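Local coordinates for DUF5624 domain-containing protein (Legionella pneumophila subsp. pneumophila, PDB 4JX2) that is of unknown function but is a putative secreted protein that combines alpha-helices and beta-sheets and pairs with a second copy of itself in the crystal, at the interface of chains A and B. Coordinates in Å, arbitrary orientation; residue numbers count along the deposited sequence, not the author numbering. Chains: chain A/B, hypothetical protein.

The interface of chains A and B. Residues chain A 335-336, 339-340; chain B 121, 124-125, 373, 377-378.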
ATOM      1  N   ILE A 335      19.661   4.751   8.596  1.00 46.20           N
ATOM      2  CA  ILE A 335      19.646   5.940   9.450  1.00 47.05           C
ATOM      3  C   ILE A 335      18.956   5.604  10.767  1.00 50.60           C
ATOM      4  O   ILE A 335      19.536   5.859  11.813  1.00 51.67           O
ATOM      5  CB  ILE A 335      19.047   7.207   8.773  1.00 50.25           C
ATOM      6  CG1 ILE A 335      19.970   7.700   7.622  1.00 51.64           C
ATOM      7  CG2 ILE A 335      18.833   8.343   9.803  1.00 51.16           C
ATOM      8  CD1 ILE A 335      19.204   8.496   6.467  1.00 55.97           C
ATOM      9  N   ALA A 336      17.774   4.989  10.728  1.00 46.24           N
ATOM     10  CA  ALA A 336      17.047   4.636  11.948  1.00 46.10           C
ATOM     11  C   ALA A 336      17.866   3.726  12.881  1.00 50.58           C
ATOM     12  O   ALA A 336      17.976   4.010  14.078  1.00 51.40           O
ATOM     13  CB  ALA A 336      15.743   3.958  11.592  1.00 45.72           C
ATOM     14  N   VAL A 339      21.540   5.618  13.711  1.00 42.47           N
ATOM     15  CA  VAL A 339      21.472   6.905  14.414  1.00 43.08           C
ATOM     16  C   VAL A 339      20.555   6.840  15.671  1.00 49.46           C
ATOM     17  O   VAL A 339      20.921   7.405  16.708  1.00 50.58           O
ATOM     18  CB  VAL A 339      21.068   8.076  13.466  1.00 45.97           C
ATOM     19  CG1 VAL A 339      21.103   9.421  14.175  1.00 46.28           C
ATOM     20  CG2 VAL A 339      21.951   8.113  12.221  1.00 45.90           C
ATOM     21  N   PHE A 340      19.397   6.156  15.605  1.00 45.85           N
ATOM     22  CA  PHE A 340      18.481   6.105  16.759  1.00 45.55           C
ATOM     23  C   PHE A 340      18.739   4.861  17.635  1.00 47.90           C
ATOM     24  O   PHE A 340      17.795   4.186  18.054  1.00 48.01           O
ATOM     25  CB  PHE A 340      17.005   6.170  16.292  1.00 46.66           C
ATOM     26  CG  PHE A 340      16.597   7.449  15.588  1.00 49.18           C
ATOM     27  CD1 PHE A 340      17.043   7.729  14.301  1.00 53.16           C
ATOM     28  CD2 PHE A 340      15.737   8.354  16.192  1.00 52.31           C
ATOM     29  CE1 PHE A 340      16.692   8.926  13.658  1.00 54.18           C
ATOM     30  CE2 PHE A 340      15.376   9.546  15.544  1.00 55.47           C
ATOM     31  CZ  PHE A 340      15.853   9.819  14.279  1.00 53.39           C
TER
ATOM     32  N   PRO B 121      16.911  14.907  16.839  1.00 42.87           N
ATOM     33  CA  PRO B 121      17.535  14.179  15.714  1.00 42.22           C
ATOM     34  C   PRO B 121      18.814  14.840  15.184  1.00 44.28           C
ATOM     35  O   PRO B 121      19.755  14.111  14.879  1.00 45.45           O
ATOM     36  CB  PRO B 121      16.430  14.172  14.657  1.00 43.40           C
ATOM     37  CG  PRO B 121      15.177  14.216  15.446  1.00 47.41           C
ATOM     38  CD  PRO B 121      15.478  15.148  16.575  1.00 43.92           C
HETATM   39  N   MSE B 124      21.622  13.886  17.407  1.00 39.04           N
HETATM   40  CA  MSE B 124      21.853  12.455  17.179  1.00 38.11           C
HETATM   41  C   MSE B 124      22.735  12.264  15.965  1.00 42.15           C
HETATM   42  O   MSE B 124      23.702  11.513  16.028  1.00 43.06           O
HETATM   43  CB  MSE B 124      20.532  11.710  16.998  1.00 39.25           C
HETATM   44  CG  MSE B 124      19.784  11.533  18.282  1.00 46.78           C
HETATM   45 SE   MSE B 124      18.097  10.639  17.996  0.75 55.02          SE
HETATM   46  CE  MSE B 124      16.975  11.799  19.174  1.00 51.02           C
ATOM     47  N   TYR B 125      22.422  12.991  14.877  1.00 38.37           N
ATOM     48  CA  TYR B 125      23.166  13.011  13.629  1.00 38.12           C
ATOM     49  C   TYR B 125      24.585  13.509  13.874  1.00 44.64           C
ATOM     50  O   TYR B 125      25.521  12.912  13.349  1.00 47.28           O
ATOM     51  CB  TYR B 125      22.464  13.934  12.635  1.00 38.43           C
ATOM     52  CG  TYR B 125      21.360  13.344  11.795  1.00 38.72           C
ATOM     53  CD1 TYR B 125      20.419  12.471  12.349  1.00 40.10           C
ATOM     54  CD2 TYR B 125      21.207  13.706  10.459  1.00 38.04           C
ATOM     55  CE1 TYR B 125      19.380  11.946  11.579  1.00 38.54           C
ATOM     56  CE2 TYR B 125      20.173  13.190   9.686  1.00 37.33           C
ATOM     57  CZ  TYR B 125      19.258  12.318  10.250  1.00 39.98           C
ATOM     58  OH  TYR B 125      18.249  11.835   9.460  1.00 37.77           O
ATOM     59  N   LEU B 373       8.467   6.744  16.444  1.00 34.92           N
ATOM     60  CA  LEU B 373       9.224   7.609  15.541  1.00 33.80           C
ATOM     61  C   LEU B 373      10.314   6.786  14.824  1.00 37.42           C
ATOM     62  O   LEU B 373      10.423   6.865  13.600  1.00 39.32           O
ATOM     63  CB  LEU B 373       9.824   8.786  16.328  1.00 34.29           C
ATOM     64  CG  LEU B 373      10.780   9.706  15.558  1.00 38.53           C
ATOM     65  CD1 LEU B 373      10.071  10.413  14.411  1.00 38.16           C
ATOM     66  CD2 LEU B 373      11.459  10.669  16.481  1.00 38.11           C
ATOM     67  N   LEU B 377      10.329   5.763  10.779  1.00 37.17           N
ATOM     68  CA  LEU B 377      11.447   6.146   9.914  1.00 38.43           C
ATOM     69  C   LEU B 377      12.070   4.913   9.242  1.00 40.48           C
ATOM     70  O   LEU B 377      12.336   4.973   8.047  1.00 41.61           O
ATOM     71  CB  LEU B 377      12.514   6.975  10.667  1.00 39.62           C
ATOM     72  CG  LEU B 377      13.798   7.296   9.881  1.00 46.44           C
ATOM     73  CD1 LEU B 377      13.541   8.238   8.681  1.00 46.54           C
ATOM     74  CD2 LEU B 377      14.902   7.791  10.797  1.00 51.13           C
ATOM     75  N   ALA B 378      12.280   3.813   9.978  1.00 36.16           N
ATOM     76  CA  ALA B 378      12.930   2.597   9.440  1.00 36.60           C
ATOM     77  C   ALA B 378      12.081   1.820   8.433  1.00 40.77           C
ATOM     78  O   ALA B 378      12.643   1.296   7.458  1.00 41.18           O
ATOM     79  CB  ALA B 378      13.321   1.657  10.572  1.00 37.39           C
TER
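A:Phe340 packs its phenyl ring between B:Leu377 and B:Met124 at the apolar centre of this patch, where it buries 79 Å², the largest share in this patch. The two partners lie on opposite sides of the ring plane. Methyl CD2 of B:Leu377 lies 3.6 Å from A:Phe340 CE1. From the other side, the selenium SE of B:Met124, a selenomethionine, lies 3.7 Å from A:Phe340 CD2. Both side chains run roughly perpendicular to that of A:Phe340. The residue follows helix 315-339 directly, and with CG anti to its carbonyl carbon (chi1 -63°) the ring is carried into the space between helices 119-131 and 366-378 of chain B. Farther round the ring, B:Leu373 CD2 makes a looser contact with A:Phe340 CE2 at 4.2 Å.

One residue earlier, A:Val339 meets helix 119-131 with its CG1 methyl, which stands anti to the backbone N (chi1 -176°). A:Val339 CG1 touches the ring of B:Tyr125 at CD1, 3.6 Å away. The same A:Val339 CG1 also packs against B:Met124 CB at 3.7 Å. On the side facing helix 366-378, the methyls CB of A:Ala336 and B:Ala378 come within 3.5 Å, a close approach that the small alanine side chains may allow.

The patch hides 305 Å² in all; polar atoms of the two chains do not pair here, so the contact is made by van der Waals packing. It belongs to a two-fold symmetric interface and recurs with the chains exchanged, though this may not be the dimer that forms in the bacterium. Toward the polar rim, the B:Tyr125 phenol crosses A:Ile335 at a slant, its hydroxyl OH 3.6 Å from methyl CG2 of A:Ile335.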